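Putative aspartyl-tRNA synthetase (Leishmania major, PDB 6OD8) probably attaches L-aspartate to tRNA(Asp) at the expense of ATP, as a class II aminoacyl-tRNA synthetase. Local coordinates at the interface of chains A and B. Numbering follows the deposited sequence. Chains: chain A/B, Putative aspartyl-tRNA synthetase.

Contact 1: the interface of chains A and B. Residues chain A 249-250, 264, 267, 511; chain B 551, 556-557.
The methyl CG2 of B:Thr556 lies over one face of the A:Tyr264 phenol ring, toward its CD2–CE2 rim, 3.4 Å from CE2, where the C-terminal end of one class II synthetase subunit lies against the other. The tail runs by the residue following strand 248-249, just beyond the class II motif 1 proline. A second apolar touch follows one residue on: CG2 of B:Thr557 stands 3.4 Å from CG of the A:Asn250 carboxamide, the two side chains crossing obliquely. Between them, A:Asn250 CB rests 3.8 Å from B:Thr556 CB, which puts the Asn side chain against both threonines. In B:Thr556, OG1 sits between the backbone N and the carbonyl carbon (chi1 51°), while CG2 lies anti to the carbonyl carbon, and the branches serve different neighbours: methyl to the tyrosine, hydroxyl to A:Arg267. The arginine slides past in the opposite direction, and OG1 lies 3.5 Å above its guanidinium plane, toward the rim, without a hydrogen bond. A:Asn250 O occupies the edge of that same guanidinium, in plane, within chain A. Farther out, the A:Tyr264 hydroxyl OH grazes B:Arg551, 4.1 Å from CB, and the guanidinium lies well away from the ring. B:Arg551 turns one guanidinium face to B:Thr556 O of its own chain and may steady the tail. That carbonyl also takes part in the polar bridge across the interface: water 1 lies 2.7 Å from B:Thr556 O and 2.9 Å from A:Asn250 N, with A:Asn250 OD1 a longer neighbour. At the far rim A:Glu511, from helix 510-514, brings OE2 crosswise to 3.6 Å from B:Thr557 CB.

Contact 2: the interface of chains A and B. Residues chain A 260-263, 271; chain B 260-263, 271.
A short antiparallel strand pairing, A:Leu262 opposite B:Leu262, joins the two subunits about the two-fold axis and continues beta structure from one into the other; dimers are the usual form of aspartyl-tRNA synthetases. B:Glu263 N donates to A:Lys261 O at 2.8 Å, and A:Glu263 N to B:Lys261 O at the same length. Both bonds are nearly straight, with 168° and 162° at the hydrogen, and bracket the leucine pair. At each end a water takes the place of a direct bond: water 3 links A:Lys261 N to B:Glu263 O, and water 2 links B:Lys261 N to A:Glu263 O. Side chains of A:Lys261 and B:Glu263 lie alongside one another across the pairing, pointing the same way, as do B:Lys261 and A:Glu263. CG of A:Lys261 is anti to the backbone N (chi1 -176°), and a bend at chi3 lays its CE methylene obliquely above the B:Glu263 carboxylate, toward OE2, 3.7 Å from CD. The ammonium is farther, A:Lys261 NZ standing 3.9 Å from B:Glu263 OE2, a loose salt bridge matched by B:Lys261 NZ and A:Glu263 OE1. Since the two carboxylates approach to 6.7 Å between A:Glu263 OE1 and B:Glu263 OE2, the lysines may offset their mutual repulsion. On the opposite side of the strands the leucines pack, A:Leu262 CB lying 3.8 Å from B:Leu262 CB. A:Phe260 turns its ring edge to B:Glu263 O, which lies in the ring plane 3.4 Å from CD1. The paired segments are strands 261-264; each is followed by strand 267-271, and A:Leu271 and B:Leu271 face each other across the axis beneath A:Leu262 and B:Leu262.

Contact 1: the interface of chains A and B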
loop_
_atom_site.group_PDB
_atom_site.type_symbol
_atom_site.label_atom_id
_atom_site.label_comp_id
_atom_site.label_asym_id
_atom_site.label_seq_id
_atom_site.Cartn_x
_atom_site.Cartn_y
_atom_site.Cartn_z
ATOM N N ILE A 249 14.957 2.026 12.240
ATOM C CA ILE A 249 14.796 1.947 13.691
ATOM C C ILE A 249 16.140 2.154 14.377
ATOM O O ILE A 249 17.201 2.074 13.760
ATOM C CB ILE A 249 14.140 0.615 14.117
ATOM C CG1 ILE A 249 14.980 -0.595 13.679
ATOM C CG2 ILE A 249 12.731 0.541 13.538
ATOM C CD1 ILE A 249 14.357 -1.967 14.118
ATOM N N ASN A 250 16.096 2.489 15.667
ATOM C CA ASN A 250 17.334 2.913 16.294
ATOM C C ASN A 250 18.158 1.745 16.815
ATOM O O ASN A 250 19.321 1.946 17.173
ATOM C CB ASN A 250 17.074 3.893 17.441
ATOM C CG ASN A 250 16.496 3.222 18.646
ATOM O OD1 ASN A 250 15.830 2.193 18.532
ATOM N ND2 ASN A 250 16.743 3.794 19.814
ATOM N N TYR A 264 23.631 6.474 9.687
ATOM C CA TYR A 264 22.510 7.404 9.846
ATOM C C TYR A 264 23.098 8.688 10.402
ATOM O O TYR A 264 23.115 8.892 11.614
ATOM C CB TYR A 264 21.416 6.841 10.747
ATOM C CG TYR A 264 20.110 7.632 10.668
ATOM C CD1 TYR A 264 19.211 7.434 9.621
ATOM C CD2 TYR A 264 19.799 8.609 11.625
ATOM C CE1 TYR A 264 18.031 8.177 9.542
ATOM C CE2 TYR A 264 18.617 9.336 11.560
ATOM C CZ TYR A 264 17.739 9.113 10.516
ATOM O OH TYR A 264 16.565 9.822 10.467
ATOM N N ARG A 267 25.476 8.651 13.439
ATOM C CA ARG A 267 25.221 7.470 14.244
ATOM C C ARG A 267 24.849 6.332 13.304
ATOM O O ARG A 267 24.895 6.475 12.076
ATOM C CB ARG A 267 24.129 7.746 15.288
ATOM C CG ARG A 267 22.824 8.309 14.744
ATOM C CD ARG A 267 21.699 8.093 15.740
ATOM N NE ARG A 267 21.353 6.671 15.808
ATOM C CZ ARG A 267 20.706 6.080 16.809
ATOM N NH1 ARG A 267 20.336 6.772 17.871
ATOM N NH2 ARG A 267 20.427 4.774 16.738
ATOM N N GLU A 511 10.414 1.883 24.361
ATOM C CA GLU A 511 9.211 2.647 24.022
ATOM C C GLU A 511 8.028 1.726 23.735
ATOM O O GLU A 511 6.875 2.051 24.052
ATOM C CB GLU A 511 9.479 3.562 22.821
ATOM C CG GLU A 511 10.399 4.727 23.122
ATOM C CD GLU A 511 11.831 4.435 22.725
ATOM O OE1 GLU A 511 12.120 3.281 22.339
ATOM O OE2 GLU A 511 12.664 5.356 22.792
ATOM N N ARG B 551 10.782 10.425 11.374
ATOM C CA ARG B 551 12.224 10.254 11.248
ATOM C C ARG B 551 12.807 11.548 10.703
ATOM O O ARG B 551 12.313 12.065 9.700
ATOM C CB ARG B 551 12.573 9.107 10.297
ATOM C CG ARG B 551 12.186 7.720 10.843
ATOM C CD ARG B 551 13.092 7.394 12.021
ATOM N NE ARG B 551 12.746 6.111 12.635
ATOM C CZ ARG B 551 11.946 5.978 13.685
ATOM N NH1 ARG B 551 11.395 7.053 14.243
ATOM N NH2 ARG B 551 11.718 4.765 14.190
ATOM N N THR B 556 15.278 9.089 15.729
ATOM C CA THR B 556 15.129 7.693 15.313
ATOM C C THR B 556 14.238 6.889 16.254
ATOM O O THR B 556 14.179 5.665 16.124
ATOM C CB THR B 556 16.488 6.988 15.244
ATOM O OG1 THR B 556 17.170 7.211 16.475
ATOM C CG2 THR B 556 17.322 7.529 14.084
ATOM N N THR B 557 13.592 7.531 17.215
ATOM C CA THR B 557 12.729 6.881 18.190
ATOM C C THR B 557 11.494 7.733 18.394
ATOM O O THR B 557 11.528 8.945 18.158
ATOM C CB THR B 557 13.388 6.725 19.564
ATOM O OG1 THR B 557 13.608 8.036 20.105
ATOM C CG2 THR B 557 14.664 6.001 19.473
HETATM O O HOH W 1 13.407 3.089 16.513
#

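Contact 2: the interface of chains A and B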
loop_
_atom_site.group_PDB
_atom_site.type_symbol
_atom_site.label_atom_id
_atom_site.label_comp_id
_atom_site.label_asym_id
_atom_site.label_seq_id
_atom_site.Cartn_x
_atom_site.Cartn_y
_atom_site.Cartn_z
ATOM N N PHE A 260 20.142 -5.441 9.520
ATOM C CA PHE A 260 20.758 -4.582 8.514
ATOM C C PHE A 260 21.129 -3.264 9.177
ATOM O O PHE A 260 20.247 -2.546 9.647
ATOM C CB PHE A 260 19.805 -4.321 7.344
ATOM C CG PHE A 260 19.735 -5.453 6.345
ATOM C CD1 PHE A 260 20.885 -5.914 5.720
ATOM C CD2 PHE A 260 18.526 -6.039 6.026
ATOM C CE1 PHE A 260 20.826 -6.960 4.802
ATOM C CE2 PHE A 260 18.450 -7.084 5.108
ATOM C CZ PHE A 260 19.599 -7.543 4.490
ATOM N N LYS A 261 22.415 -2.952 9.233
ATOM C CA LYS A 261 22.911 -1.750 9.883
ATOM C C LYS A 261 23.227 -0.683 8.841
ATOM O O LYS A 261 23.944 -0.947 7.871
ATOM C CB LYS A 261 24.164 -2.065 10.697
ATOM C CG LYS A 261 24.690 -0.881 11.484
ATOM C CD LYS A 261 25.643 -1.318 12.579
ATOM C CE LYS A 261 27.030 -1.495 12.059
ATOM N NZ LYS A 261 28.006 -1.487 13.192
ATOM N N LEU A 262 22.746 0.531 9.065
ATOM C CA LEU A 262 22.980 1.598 8.103
ATOM C C LEU A 262 23.619 2.787 8.797
ATOM O O LEU A 262 23.436 2.992 10.001
ATOM C CB LEU A 262 21.685 2.008 7.412
ATOM C CG LEU A 262 20.566 2.495 8.311
ATOM C CD1 LEU A 262 19.987 3.817 7.757
ATOM C CD2 LEU A 262 19.485 1.423 8.414
ATOM N N GLU A 263 24.422 3.538 8.037
ATOM C CA GLU A 263 24.964 4.790 8.543
ATOM C C GLU A 263 23.859 5.836 8.537
ATOM O O GLU A 263 23.225 6.071 7.504
ATOM C CB GLU A 263 26.148 5.270 7.692
ATOM C CG GLU A 263 27.352 4.357 7.712
ATOM C CD GLU A 263 28.444 4.784 6.736
ATOM O OE1 GLU A 263 29.481 4.093 6.686
ATOM O OE2 GLU A 263 28.269 5.795 6.018
ATOM N N LEU A 271 17.358 -1.542 9.917
ATOM C CA LEU A 271 16.114 -1.733 9.190
ATOM C C LEU A 271 15.207 -2.686 9.953
ATOM O O LEU A 271 15.650 -3.734 10.448
ATOM C CB LEU A 271 16.364 -2.270 7.775
ATOM C CG LEU A 271 17.048 -1.342 6.783
ATOM C CD1 LEU A 271 17.246 -2.079 5.436
ATOM C CD2 LEU A 271 16.210 -0.081 6.581
ATOM N N PHE B 260 21.904 6.725 2.053
ATOM C CA PHE B 260 21.991 5.961 3.294
ATOM C C PHE B 260 22.688 4.642 2.975
ATOM O O PHE B 260 22.097 3.765 2.334
ATOM C CB PHE B 260 20.604 5.701 3.879
ATOM C CG PHE B 260 20.008 6.874 4.609
ATOM C CD1 PHE B 260 20.653 7.439 5.694
ATOM C CD2 PHE B 260 18.788 7.375 4.235
ATOM C CE1 PHE B 260 20.094 8.508 6.373
ATOM C CE2 PHE B 260 18.220 8.446 4.899
ATOM C CZ PHE B 260 18.868 9.014 5.968
ATOM N N LYS B 261 23.946 4.503 3.394
ATOM C CA LYS B 261 24.718 3.299 3.118
ATOM C C LYS B 261 24.461 2.262 4.205
ATOM O O LYS B 261 24.524 2.582 5.397
ATOM C CB LYS B 261 26.214 3.616 3.050
ATOM C CG LYS B 261 27.068 2.433 2.580
ATOM C CD LYS B 261 28.516 2.824 2.238
ATOM C CE LYS B 261 29.375 3.073 3.456
ATOM N NZ LYS B 261 30.752 3.478 3.020
ATOM N N LEU B 262 24.213 1.015 3.802
ATOM C CA LEU B 262 23.984 -0.053 4.766
ATOM C C LEU B 262 24.939 -1.211 4.533
ATOM O O LEU B 262 25.451 -1.420 3.424
ATOM C CB LEU B 262 22.538 -0.575 4.737
ATOM C CG LEU B 262 21.991 -1.111 3.436
ATOM C CD1 LEU B 262 21.292 -2.443 3.617
ATOM C CD2 LEU B 262 20.986 -0.095 2.892
ATOM N N GLU B 263 25.194 -1.948 5.610
ATOM C CA GLU B 263 25.977 -3.170 5.528
ATOM C C GLU B 263 25.085 -4.272 4.971
ATOM O O GLU B 263 23.992 -4.513 5.490
ATOM C CB GLU B 263 26.532 -3.541 6.900
ATOM C CG GLU B 263 27.482 -2.488 7.434
ATOM C CD GLU B 263 28.072 -2.849 8.780
ATOM O OE1 GLU B 263 27.861 -3.992 9.240
ATOM O OE2 GLU B 263 28.750 -1.977 9.366
ATOM N N LEU B 271 19.888 2.768 0.493
ATOM C CA LEU B 271 18.440 2.893 0.494
ATOM C C LEU B 271 17.991 3.782 -0.662
ATOM O O LEU B 271 18.587 4.833 -0.918
ATOM C CB LEU B 271 17.952 3.484 1.813
ATOM C CG LEU B 271 18.135 2.570 3.029
ATOM C CD1 LEU B 271 17.550 3.252 4.257
ATOM C CD2 LEU B 271 17.420 1.233 2.743
HETATM O O HOH W 2 24.660 6.701 4.963
HETATM O O HOH W 3 23.894 -5.371 8.328
#

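The C-alpha centres of contact 1 and contact 2 lie about 12 Å apart in one continuous dimer interface. Both draw on the segment made by strands 261-264 and 267-271 of chain A: A:Tyr264 and A:Arg267, close to the turn, receive the tail of chain B, whereas the start of the first strand and the end of the second face the two-fold axis. Contact 2 contains its own symmetry mate; contact 1 recurs with the chains exchanged. Strand pairing at the axis is therefore flanked on both sides by a C-terminal tail, which may help fix how the two catalytic domains are set against each other.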